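Local coordinates for protein involved in catabolism of external DNA (Legionella pneumophila subsp. pneumophila, PDB 2OO3) that probably methylates N6 of adenine 2030 in 23S ribosomal RNA, with S-adenosyl-L-methionine as the methyl donor, at residues Asn75-Ser78 and Leu79-Glu82; Tyr98-Ser102 and Pro103-Ile107; Thr124-Asn127 and Phe128-Leu132; Ile182-Ala185 and Tyr186-Ser190; Tyr247-Pro250 and Ser251-Leu255. All coordinates share one frame; numbering follows the deposited sequence.

Interaction 1 (Asn75-Ser78 and Leu79-Glu82); sequences NLPS and LFLE. With SO4 (sulfate ion), chain D.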
# COMPACT_ATOMS: atom_id res chain seq x y z
N ASN A 75 18.32 4.58 -13.28
CA ASN A 75 19.28 3.83 -12.50
C ASN A 75 18.65 2.86 -11.50
O ASN A 75 19.36 2.31 -10.64
CB ASN A 75 20.21 4.82 -11.79
CG ASN A 75 21.09 5.58 -12.78
OD1 ASN A 75 22.12 5.06 -13.20
ND2 ASN A 75 20.69 6.80 -13.17
N LEU A 76 17.34 2.65 -11.59
CA LEU A 76 16.68 1.83 -10.58
C LEU A 76 16.73 0.35 -10.97
O LEU A 76 16.75 0.03 -12.16
CB LEU A 76 15.22 2.28 -10.39
CG LEU A 76 14.95 3.62 -9.70
CD1 LEU A 76 13.45 3.94 -9.79
CD2 LEU A 76 15.44 3.68 -8.20
N PRO A 77 16.77 -0.55 -9.98
CA PRO A 77 16.65 -1.98 -10.26
C PRO A 77 15.31 -2.27 -10.91
O PRO A 77 14.33 -1.54 -10.70
CB PRO A 77 16.73 -2.62 -8.86
CG PRO A 77 17.40 -1.56 -7.97
CD PRO A 77 16.91 -0.27 -8.53
N SER A 78 15.27 -3.32 -11.73
CA SER A 78 14.08 -3.70 -12.49
C SER A 78 12.84 -3.96 -11.65
O SER A 78 11.74 -3.91 -12.18
CB SER A 78 14.37 -4.94 -13.36
OG SER A 78 14.53 -6.08 -12.51
N LEU A 79 12.99 -4.26 -10.35
CA LEU A 79 11.83 -4.38 -9.43
C LEU A 79 10.95 -3.12 -9.35
O LEU A 79 9.79 -3.20 -8.91
CB LEU A 79 12.28 -4.78 -8.00
CG LEU A 79 12.76 -6.24 -7.87
CD1 LEU A 79 13.23 -6.52 -6.45
CD2 LEU A 79 11.65 -7.19 -8.22
N PHE A 80 11.51 -1.99 -9.77
CA PHE A 80 10.83 -0.69 -9.80
C PHE A 80 10.05 -0.40 -11.07
O PHE A 80 9.33 0.61 -11.15
CB PHE A 80 11.84 0.43 -9.58
CG PHE A 80 12.33 0.56 -8.13
CD1 PHE A 80 11.88 1.61 -7.30
CD2 PHE A 80 13.27 -0.35 -7.60
CE1 PHE A 80 12.37 1.75 -5.99
CE2 PHE A 80 13.76 -0.23 -6.27
CZ PHE A 80 13.30 0.82 -5.46
N LEU A 81 10.19 -1.28 -12.07
CA LEU A 81 9.61 -1.01 -13.38
C LEU A 81 8.13 -0.72 -13.37
O LEU A 81 7.70 0.24 -13.98
CB LEU A 81 9.90 -2.15 -14.39
CG LEU A 81 11.36 -2.25 -14.84
CD1 LEU A 81 11.55 -3.60 -15.61
CD2 LEU A 81 11.70 -1.07 -15.70
N GLU A 82 7.34 -1.55 -12.70
CA GLU A 82 5.86 -1.40 -12.79
C GLU A 82 5.46 -0.09 -12.12
O GLU A 82 4.63 0.66 -12.63
CB GLU A 82 5.15 -2.57 -12.13
CG GLU A 82 5.26 -3.91 -12.92
CD GLU A 82 6.51 -4.77 -12.54
OE1 GLU A 82 7.53 -4.26 -12.02
OE2 GLU A 82 6.46 -6.00 -12.79
S SO4 D . 18.54 -5.21 -12.29
O1 SO4 D . 19.86 -4.87 -12.83
O2 SO4 D . 17.64 -4.13 -12.66
O3 SO4 D . 18.08 -6.47 -12.89
O4 SO4 D . 18.59 -5.36 -10.84
O HOH W 1 9.70 -5.74 -12.71

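Interaction 2 (Tyr98-Ser102 and Pro103-Ile107); sequences YYPGS and PYFAI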
# COMPACT_ATOMS: atom_id res chain seq x y z
N TYR A 98 1.65 15.01 -11.39
CA TYR A 98 0.66 14.15 -10.73
C TYR A 98 1.33 12.96 -10.09
O TYR A 98 2.28 12.38 -10.64
CB TYR A 98 -0.41 13.68 -11.74
CG TYR A 98 -1.62 14.59 -11.73
CD1 TYR A 98 -2.80 14.22 -11.07
CD2 TYR A 98 -1.57 15.87 -12.32
CE1 TYR A 98 -3.93 15.10 -11.05
CE2 TYR A 98 -2.67 16.75 -12.29
CZ TYR A 98 -3.83 16.35 -11.66
OH TYR A 98 -4.91 17.23 -11.63
N TYR A 99 0.83 12.59 -8.92
CA TYR A 99 1.18 11.30 -8.33
C TYR A 99 -0.08 10.40 -8.25
O TYR A 99 -1.12 10.86 -7.78
CB TYR A 99 1.82 11.51 -6.93
CG TYR A 99 2.34 10.22 -6.32
CD1 TYR A 99 3.53 9.67 -6.76
CD2 TYR A 99 1.61 9.53 -5.35
CE1 TYR A 99 4.01 8.48 -6.22
CE2 TYR A 99 2.06 8.33 -4.82
CZ TYR A 99 3.28 7.83 -5.26
OH TYR A 99 3.73 6.64 -4.79
N PRO A 100 0.02 9.12 -8.69
CA PRO A 100 -1.15 8.24 -8.62
C PRO A 100 -1.42 7.72 -7.21
O PRO A 100 -0.49 7.53 -6.42
CB PRO A 100 -0.80 7.08 -9.56
CG PRO A 100 0.61 7.26 -9.99
CD PRO A 100 1.20 8.43 -9.24
N GLY A 101 -2.69 7.52 -6.89
CA GLY A 101 -3.03 6.86 -5.64
C GLY A 101 -3.05 5.37 -5.90
O GLY A 101 -2.99 4.96 -7.06
N SER A 102 -3.17 4.57 -4.85
CA SER A 102 -3.21 3.12 -4.98
C SER A 102 -4.26 2.61 -5.99
O SER A 102 -3.96 1.68 -6.77
CB SER A 102 -3.32 2.44 -3.59
OG SER A 102 -4.57 2.73 -3.01
N PRO A 103 -5.46 3.21 -6.04
CA PRO A 103 -6.40 2.71 -7.07
C PRO A 103 -5.88 2.85 -8.52
O PRO A 103 -6.14 1.98 -9.33
CB PRO A 103 -7.63 3.62 -6.89
CG PRO A 103 -7.56 4.07 -5.50
CD PRO A 103 -6.08 4.32 -5.27
N TYR A 104 -5.15 3.93 -8.82
CA TYR A 104 -4.56 4.15 -10.14
C TYR A 104 -3.49 3.10 -10.46
O TYR A 104 -3.43 2.58 -11.58
CB TYR A 104 -4.01 5.59 -10.26
CG TYR A 104 -3.78 6.02 -11.69
CD1 TYR A 104 -4.76 6.76 -12.37
CD2 TYR A 104 -2.59 5.74 -12.34
CE1 TYR A 104 -4.58 7.14 -13.72
CE2 TYR A 104 -2.37 6.17 -13.68
CZ TYR A 104 -3.38 6.86 -14.35
OH TYR A 104 -3.19 7.27 -15.64
N PHE A 105 -2.67 2.72 -9.48
CA PHE A 105 -1.79 1.55 -9.68
C PHE A 105 -2.57 0.26 -9.97
O PHE A 105 -2.23 -0.51 -10.91
CB PHE A 105 -0.84 1.38 -8.47
CG PHE A 105 0.18 2.49 -8.33
CD1 PHE A 105 1.33 2.51 -9.14
CD2 PHE A 105 0.02 3.48 -7.38
CE1 PHE A 105 2.29 3.54 -9.01
CE2 PHE A 105 0.99 4.52 -7.23
CZ PHE A 105 2.10 4.54 -8.06
N ALA A 106 -3.60 -0.01 -9.16
CA ALA A 106 -4.33 -1.28 -9.30
C ALA A 106 -5.03 -1.42 -10.66
O ALA A 106 -5.01 -2.48 -11.31
CB ALA A 106 -5.32 -1.46 -8.12
N ILE A 107 -5.64 -0.34 -11.11
CA ILE A 107 -6.32 -0.34 -12.39
C ILE A 107 -5.33 -0.58 -13.51
O ILE A 107 -5.65 -1.22 -14.50
CB ILE A 107 -7.11 1.00 -12.58
CG1 ILE A 107 -8.34 1.01 -11.66
CG2 ILE A 107 -7.61 1.10 -13.98
CD1 ILE A 107 -9.04 2.43 -11.49

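Interaction 3 (Thr124-Asn127 and Phe128-Leu132); sequences TEYN and FLLKL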
# COMPACT_ATOMS: atom_id res chain seq x y z
N THR A 124 -15.82 14.55 -0.48
CA THR A 124 -15.03 15.22 -1.51
C THR A 124 -14.08 14.25 -2.19
O THR A 124 -13.97 14.24 -3.43
CB THR A 124 -14.23 16.42 -0.95
OG1 THR A 124 -15.15 17.35 -0.36
CG2 THR A 124 -13.47 17.13 -2.08
N GLU A 125 -13.38 13.45 -1.37
CA GLU A 125 -12.44 12.46 -1.88
C GLU A 125 -13.16 11.43 -2.75
O GLU A 125 -12.72 11.10 -3.86
CB GLU A 125 -11.71 11.77 -0.72
CG GLU A 125 -10.91 12.74 0.16
CD GLU A 125 -10.11 13.72 -0.67
OE1 GLU A 125 -9.09 13.31 -1.26
OE2 GLU A 125 -10.54 14.90 -0.79
N TYR A 126 -14.28 10.93 -2.23
CA TYR A 126 -15.10 9.98 -2.98
C TYR A 126 -15.53 10.56 -4.33
O TYR A 126 -15.47 9.87 -5.36
CB TYR A 126 -16.31 9.56 -2.14
CG TYR A 126 -17.40 8.92 -2.96
CD1 TYR A 126 -17.33 7.56 -3.33
CD2 TYR A 126 -18.51 9.66 -3.37
CE1 TYR A 126 -18.37 6.97 -4.10
CE2 TYR A 126 -19.52 9.09 -4.12
CZ TYR A 126 -19.44 7.74 -4.48
OH TYR A 126 -20.46 7.21 -5.25
N ASN A 127 -15.96 11.83 -4.34
CA ASN A 127 -16.39 12.44 -5.59
C ASN A 127 -15.27 12.53 -6.62
O ASN A 127 -15.53 12.41 -7.81
CB ASN A 127 -17.04 13.83 -5.39
CG ASN A 127 -18.46 13.74 -4.79
OD1 ASN A 127 -18.76 14.47 -3.85
ND2 ASN A 127 -19.32 12.87 -5.32
N PHE A 128 -14.02 12.73 -6.16
CA PHE A 128 -12.88 12.73 -7.07
C PHE A 128 -12.56 11.33 -7.56
O PHE A 128 -12.20 11.14 -8.70
CB PHE A 128 -11.62 13.29 -6.41
CG PHE A 128 -11.54 14.78 -6.42
CD1 PHE A 128 -11.25 15.48 -7.59
CD2 PHE A 128 -11.68 15.50 -5.23
CE1 PHE A 128 -11.15 16.88 -7.58
CE2 PHE A 128 -11.58 16.91 -5.20
CZ PHE A 128 -11.33 17.59 -6.38
N LEU A 129 -12.71 10.35 -6.69
CA LEU A 129 -12.46 8.94 -7.04
C LEU A 129 -13.42 8.43 -8.14
O LEU A 129 -13.07 7.55 -8.94
CB LEU A 129 -12.61 8.08 -5.79
CG LEU A 129 -12.17 6.61 -5.85
CD1 LEU A 129 -10.67 6.51 -6.14
CD2 LEU A 129 -12.50 6.01 -4.51
N LEU A 130 -14.62 9.01 -8.20
CA LEU A 130 -15.57 8.68 -9.27
C LEU A 130 -15.07 9.08 -10.65
O LEU A 130 -15.63 8.63 -11.66
CB LEU A 130 -16.94 9.37 -9.02
CG LEU A 130 -17.74 8.87 -7.83
CD1 LEU A 130 -18.98 9.76 -7.59
CD2 LEU A 130 -18.14 7.39 -8.00
N LYS A 131 -14.03 9.92 -10.71
CA LYS A 131 -13.47 10.40 -11.97
C LYS A 131 -12.26 9.58 -12.49
O LYS A 131 -11.74 9.86 -13.55
CB LYS A 131 -13.04 11.86 -11.80
CG LYS A 131 -14.18 12.83 -11.36
CD LYS A 131 -15.20 12.90 -12.47
CE LYS A 131 -15.97 14.25 -12.58
NZ LYS A 131 -16.90 14.22 -13.80
N LEU A 132 -11.79 8.60 -11.74
CA LEU A 132 -10.68 7.74 -12.20
C LEU A 132 -11.03 6.97 -13.45
O LEU A 132 -12.15 6.42 -13.52
CB LEU A 132 -10.30 6.74 -11.12
CG LEU A 132 -9.38 7.28 -10.00
CD1 LEU A 132 -8.04 6.62 -10.19
CD2 LEU A 132 -9.27 8.85 -9.88

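Interaction 4 (Ile182-Ala185 and Tyr186-Ser190); sequences IKNA and YSKFS. With SO4 (sulfate ion), chain C.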
# COMPACT_ATOMS: atom_id res chain seq x y z
N ILE A 182 -9.21 -6.85 10.59
CA ILE A 182 -8.45 -7.88 9.83
C ILE A 182 -8.59 -9.26 10.46
O ILE A 182 -8.77 -10.24 9.76
CB ILE A 182 -6.97 -7.50 9.66
CG1 ILE A 182 -6.85 -6.15 8.95
CG2 ILE A 182 -6.17 -8.64 8.93
CD1 ILE A 182 -5.43 -5.50 9.01
N LYS A 183 -8.52 -9.35 11.80
CA LYS A 183 -8.70 -10.65 12.43
C LYS A 183 -10.04 -11.25 12.04
O LYS A 183 -10.11 -12.45 11.70
CB LYS A 183 -8.56 -10.54 13.97
CG LYS A 183 -8.61 -11.93 14.67
CD LYS A 183 -8.31 -11.79 16.16
CE LYS A 183 -8.77 -12.99 16.93
NZ LYS A 183 -8.55 -12.80 18.42
N ASN A 184 -11.10 -10.43 12.03
CA ASN A 184 -12.44 -10.94 11.71
C ASN A 184 -12.51 -11.41 10.26
O ASN A 184 -13.03 -12.49 9.99
CB ASN A 184 -13.51 -9.86 11.91
CG ASN A 184 -14.88 -10.28 11.37
OD1 ASN A 184 -15.41 -9.69 10.40
ND2 ASN A 184 -15.45 -11.33 11.98
N ALA A 185 -11.96 -10.58 9.37
CA ALA A 185 -11.90 -10.85 7.94
C ALA A 185 -11.14 -12.15 7.70
O ALA A 185 -11.61 -13.01 6.98
CB ALA A 185 -11.22 -9.69 7.22
N TYR A 186 -9.97 -12.28 8.32
CA TYR A 186 -9.13 -13.46 8.17
C TYR A 186 -9.87 -14.73 8.61
O TYR A 186 -9.73 -15.78 7.96
CB TYR A 186 -7.83 -13.29 8.97
CG TYR A 186 -6.88 -14.44 8.82
CD1 TYR A 186 -5.96 -14.50 7.77
CD2 TYR A 186 -6.90 -15.50 9.74
CE1 TYR A 186 -5.10 -15.57 7.64
CE2 TYR A 186 -6.04 -16.54 9.63
CZ TYR A 186 -5.15 -16.58 8.58
OH TYR A 186 -4.32 -17.65 8.48
N SER A 187 -10.67 -14.64 9.69
CA SER A 187 -11.41 -15.83 10.15
C SER A 187 -12.36 -16.39 9.07
O SER A 187 -12.57 -17.59 9.01
CB SER A 187 -12.17 -15.57 11.46
OG SER A 187 -13.27 -14.69 11.26
N LYS A 188 -12.89 -15.51 8.23
CA LYS A 188 -13.85 -15.86 7.16
C LYS A 188 -13.15 -16.16 5.83
O LYS A 188 -13.71 -16.83 4.98
CB LYS A 188 -14.80 -14.68 6.89
CG LYS A 188 -15.75 -14.33 8.03
CD LYS A 188 -16.44 -13.01 7.71
CE LYS A 188 -17.93 -13.13 7.98
NZ LYS A 188 -18.69 -12.24 7.08
N PHE A 189 -11.94 -15.64 5.65
CA PHE A 189 -11.24 -15.80 4.38
C PHE A 189 -9.75 -15.88 4.67
O PHE A 189 -9.00 -14.93 4.46
CB PHE A 189 -11.59 -14.61 3.48
CG PHE A 189 -11.05 -14.72 2.09
CD1 PHE A 189 -11.11 -15.93 1.40
CD2 PHE A 189 -10.48 -13.60 1.46
CE1 PHE A 189 -10.62 -16.03 0.09
CE2 PHE A 189 -9.99 -13.69 0.16
CZ PHE A 189 -10.06 -14.90 -0.52
N SER A 190 -9.31 -17.05 5.13
CA SER A 190 -7.97 -17.20 5.71
C SER A 190 -6.86 -17.33 4.63
O SER A 190 -5.67 -17.35 4.95
CB SER A 190 -7.98 -18.41 6.66
OG SER A 190 -8.11 -19.60 5.89
S SO4 C . -1.64 -19.72 10.80
O1 SO4 C . -1.30 -19.02 9.57
O2 SO4 C . -3.06 -19.48 11.08
O3 SO4 C . -1.41 -21.15 10.60
O4 SO4 C . -0.86 -19.23 11.93

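Interaction 5 (Tyr247-Pro250 and Ser251-Leu255); sequences YTFP and SEIKL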
# COMPACT_ATOMS: atom_id res chain seq x y z
N TYR A 247 5.27 -16.13 -2.52
CA TYR A 247 6.50 -16.70 -3.00
C TYR A 247 7.45 -15.68 -3.63
O TYR A 247 7.14 -15.05 -4.68
CB TYR A 247 6.16 -17.76 -4.08
CG TYR A 247 7.30 -18.71 -4.38
CD1 TYR A 247 7.93 -19.43 -3.34
CD2 TYR A 247 7.76 -18.90 -5.70
CE1 TYR A 247 8.99 -20.32 -3.62
CE2 TYR A 247 8.80 -19.78 -5.98
CZ TYR A 247 9.41 -20.48 -4.94
OH TYR A 247 10.44 -21.36 -5.22
N THR A 248 8.60 -15.54 -2.99
CA THR A 248 9.72 -14.72 -3.43
C THR A 248 9.61 -13.25 -3.00
O THR A 248 10.55 -12.48 -3.20
CB THR A 248 9.99 -14.79 -4.97
OG1 THR A 248 8.99 -14.03 -5.66
CG2 THR A 248 10.02 -16.26 -5.48
N PHE A 249 8.49 -12.86 -2.40
CA PHE A 249 8.29 -11.46 -2.01
C PHE A 249 9.30 -10.96 -0.95
O PHE A 249 9.80 -9.86 -1.07
CB PHE A 249 6.84 -11.24 -1.51
CG PHE A 249 6.58 -9.86 -1.00
CD1 PHE A 249 6.29 -8.82 -1.87
CD2 PHE A 249 6.68 -9.59 0.37
CE1 PHE A 249 6.06 -7.52 -1.39
CE2 PHE A 249 6.47 -8.31 0.86
CZ PHE A 249 6.17 -7.27 -0.03
N PRO A 250 9.55 -11.76 0.13
CA PRO A 250 10.58 -11.35 1.09
C PRO A 250 11.93 -10.95 0.46
O PRO A 250 12.46 -9.91 0.83
CB PRO A 250 10.70 -12.56 2.03
CG PRO A 250 9.30 -13.06 2.11
CD PRO A 250 8.85 -12.97 0.61
N SER A 251 12.46 -11.72 -0.49
CA SER A 251 13.72 -11.33 -1.09
C SER A 251 13.59 -10.18 -2.08
O SER A 251 14.50 -9.35 -2.14
CB SER A 251 14.49 -12.52 -1.69
OG SER A 251 13.69 -13.16 -2.68
N GLU A 252 12.51 -10.11 -2.85
CA GLU A 252 12.32 -8.92 -3.69
C GLU A 252 12.26 -7.67 -2.85
O GLU A 252 12.90 -6.68 -3.17
CB GLU A 252 11.01 -8.97 -4.50
CG GLU A 252 10.98 -10.06 -5.56
CD GLU A 252 9.87 -9.87 -6.56
OE1 GLU A 252 8.87 -9.18 -6.24
OE2 GLU A 252 9.98 -10.43 -7.66
N ILE A 253 11.46 -7.69 -1.78
CA ILE A 253 11.21 -6.47 -1.02
C ILE A 253 12.47 -5.97 -0.29
O ILE A 253 12.64 -4.78 -0.08
CB ILE A 253 10.03 -6.64 -0.07
CG1 ILE A 253 9.36 -5.28 0.16
CG2 ILE A 253 10.45 -7.39 1.20
CD1 ILE A 253 8.73 -4.69 -1.12
N LYS A 254 13.37 -6.89 0.04
CA LYS A 254 14.69 -6.55 0.58
C LYS A 254 15.52 -5.71 -0.40
O LYS A 254 16.14 -4.73 0.01
CB LYS A 254 15.44 -7.84 0.95
CG LYS A 254 16.77 -7.62 1.73
CD LYS A 254 17.39 -8.97 2.12
CE LYS A 254 18.77 -8.84 2.80
NZ LYS A 254 19.68 -8.16 1.85
N LEU A 255 15.53 -6.11 -1.67
CA LEU A 255 16.21 -5.31 -2.70
C LEU A 255 15.57 -3.93 -2.79
O LEU A 255 16.27 -2.92 -2.88
CB LEU A 255 16.18 -5.98 -4.10
CG LEU A 255 16.91 -5.17 -5.22
CD1 LEU A 255 18.31 -4.67 -4.85
CD2 LEU A 255 16.97 -5.91 -6.57

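Interaction 1 (Asn75-Ser78 and Leu79-Glu82)
The ring of Phe80 carries Leu76 over one face and has the carbonyl oxygen of Pro77 at its edge, near the ring plane. Leu76 CD2 stands 4.2 Å from the centroid of the Phe80 ring and 10° off the ring normal, a CH-pi contact almost straight above the centre. The other methyl, Leu76 CD1, reaches Phe80 CD1 at 3.8 Å, and the two side chains cross at about a right angle. Pro77 instead lies alongside Phe80, its CD 3.8 Å from CD2 of the ring. A chi1 of -74° swings Phe80 CG beside its own backbone N, the atom that donates to Pro77 O; the same carbonyl thus receives the N-H at 3.0 Å and borders the ring.

One residue on, Leu81 N donates to Ser78 O (3.1 Å), approaching from above the carbonyl plane, 61° out of it. A water also donates to Ser78 O at 2.8 Å and to Glu82 OE1, which is salt-bridged to Arg25 of helix 14-30. At the other end, Ser78 N donates to O2 of a sulfate at 2.7 Å; the ion probably came from the crystallisation liquor.

The bonds from Phe80 N and Leu81 N are both i to i+3, a 3-10 turn leading into helix 81-90. Leu76 and Pro77 touch Tyr263 and Thr259 of helix 249-263. The chemistry is therefore divided: carbon packs about the buried ring, while the backbone N-H at the turn's start meets an anion, as the positive end of a helix dipole would probably encourage.

Interaction 2 (Tyr98-Ser102 and Pro103-Ile107)
Apolar contacts centre on Pro100, whose CB touches both Tyr104 and Phe105. Pro100 CB lies over one face of Phe105, 4.3 Å from the centroid and 26° off the normal, a CH-pi contact; Pro100 CG touches Phe105 CZ at 3.7 Å. On Tyr104 the same Pro100 CB meets CD2 at 3.6 Å. Consecutive helix positions send the two aromatic side chains in different directions, and at Phe105 a chi1 of -68° keeps CG next to the backbone N and brings the ring to Pro100. Helix 81-90 closes in from outside, with Val86 touching all three residues.

Among the hydrogen bonds, Ala106 N to Ser102 O is a regular i to i+4 bond of 2.9 Å. Gly101, at the N-cap position, offers its carbonyl to two weak bonds, from Tyr104 N at 3.0 Å and Phe105 N at 3.3 Å. The carbonyl oxygen of Pro100 is buried without a polar partner, with Phe105 CE2 3.5 Å away.

The tyrosine hydroxyls are bonded beyond the two segments: Tyr99 OH to His20 and Tyr83, Tyr104 OH to Gln89. Strand 98-100 and helix 103-107 have axes 67° apart, so the chain changes direction at Gly101-Ser102. Ser102 and the nearby His20 are predicted S-adenosyl-L-methionine ligands, and Asp166 the proton acceptor; this strand-to-helix turn is consistent with a wall of the cofactor pocket in a Rossmann-like methyltransferase.

Interaction 3 (Thr124-Asn127 and Phe128-Leu132)
Helix 123-129 is the crossover helix of a beta-alpha-beta unit, linking strands 115-119 and 139-142, and along it Tyr126 packs on Leu130, four residues on. Leu130 CG sits over one face of the Tyr126 ring, 4.2 Å from the centroid and displaced toward the rim. Its methyls spread across the phenol end: CD1 is 3.6 Å from Tyr126 CE2, and CD2 is 3.6 Å from Tyr126 OH. The first bond of the Tyr126 side chain points away, but with CG trans to the backbone N (chi1 163°) the ring comes back to lie beside Leu130.

Round the helix, Thr124 and Phe128 lie side by side, Thr124 CG2 reaching Phe128 CE2 at 3.7 Å. Beneath them run regular i to i+4 bonds, Leu129 N to Glu125 O being 2.9 Å long and in the carbonyl plane. Lys131 N then bonds to Phe128 O at 3.0 Å, a three-residue step that marks the tightening into the turn Leu129-Leu132.

Arg46 joins this surface helix to a loop through a salt bridge to Glu125 and a cation-pi contact with Phe128. On the sheet side, Tyr126, Leu129 and Leu130 all rest on Val141 of strand 139-142, while Leu129 also meets Pro103 of helix 102-109.

Interaction 4 (Ile182-Ala185 and Tyr186-Ser190)
Ser187 turns its hydroxyl back onto the preceding turn, where OG donates to Asn184 O at 2.6 Å. The torsion responsible is chi1 of 70°, which sets OG between the serine's backbone N and its carbonyl carbon; the donor arrives 21° from the carbonyl plane of Asn184. Lys188 passes the same carbonyl on its way outward: its CG is 3.8 Å from Asn184 O, but its charged end bonds to the carbonyl oxygen of Asn151. Asn184 O also receives a weak bond from Lys188 N (3.5 Å), so a side-chain hydroxyl supplements a stretched backbone link.

Tyr186 leaves on another side of the helix. Its CB is 3.3 Å from Ile182 O, the acceptor for Tyr186 N at 2.8 Å, while an extended chi1 (-178°) carries the ring away from that turn. Ser190 CA then lies over one ring face, 3.8 Å above the plane and offset toward the rim, as the chain folds back beyond the helix. Ile182 and Tyr186 both face Ile216 of helix 203-216 and Ile243 of strand 237-243.

Near the tyrosine hydroxyl, a sulfate, probably from the crystallisation liquor, is held by Ser217, Ser218, Lys219 and Lys278.

Toward the C-terminal end of the helix, Ala185 O accepts Phe189 N at 3.0 Å in its carbonyl plane, together with a weak bond from Lys188 N. This ending, with the hydroxyl of Ser187 bonded to the carbonyl of Asn184 in the final turn, closes the crossover helix of the beta-alpha-beta unit between strands 161-165 and 193-200 in this Rossmann-like fold.

Interaction 5 (Tyr247-Pro250 and Ser251-Leu255)
Helix 249-263 opens with i to i+4 backbone bonds, one of them linking Ile253 N to Phe249 O at 2.8 Å, and Thr248, with positive phi, is its N-cap. Glu252 N to Thr248 O is 3.1 Å long and nearly linear, with an N-H...O angle of 170°. Pro250, which lacks an N-H, stands in the first turn, where no such donor is called for; its carbonyl accepts Lys254 N at 3.3 Å.

Phe249 extends from the helix with CG on the far side from its N (chi1 175°), and Ile253 comes over one ring face. Ile253 CB is 4.2 Å from the ring centroid, 20° off the normal, a CH-pi contact shifted toward the rim.

The pair packs between helix 14-30, through Thr22, and the sheet, where Phe249 touches Val221 and Ile253 touches Ile223, in the antiparallel part of the mixed sheet of this Rossmann-like fold. Glu252 is salt-bridged to Arg25 of helix 14-30, and Lys254 to Glu258 one turn on. At the ring's tip, Phe249 CZ has both Ile253 CG1 and Ile253 CD1 at 3.8 Å.

In the fold
Interaction 2 is the buried one, its touching residues all interior, and it includes Ser102 of the predicted cofactor site; interactions 1 and 3 are surface contacts, with 4 and 5 partly buried. Two pairs touch. Leu79 of interaction 1 packs on Glu252 and Leu255 of interaction 5, joining the turn before helix 81-90 to helix 249-263, and Arg25 bridges to a glutamate in each. Tyr104 and Pro103 of interaction 2 meet Leu132 and Leu129 of interaction 3. Interaction 4 touches none of the others; the nearest centre, that of interaction 5, is about 24 Å from its own. Aliphatic groups over aromatic faces recur in 1, 2, 3 and 5, whereas interaction 4 relies on backbone and hydroxyl bonds.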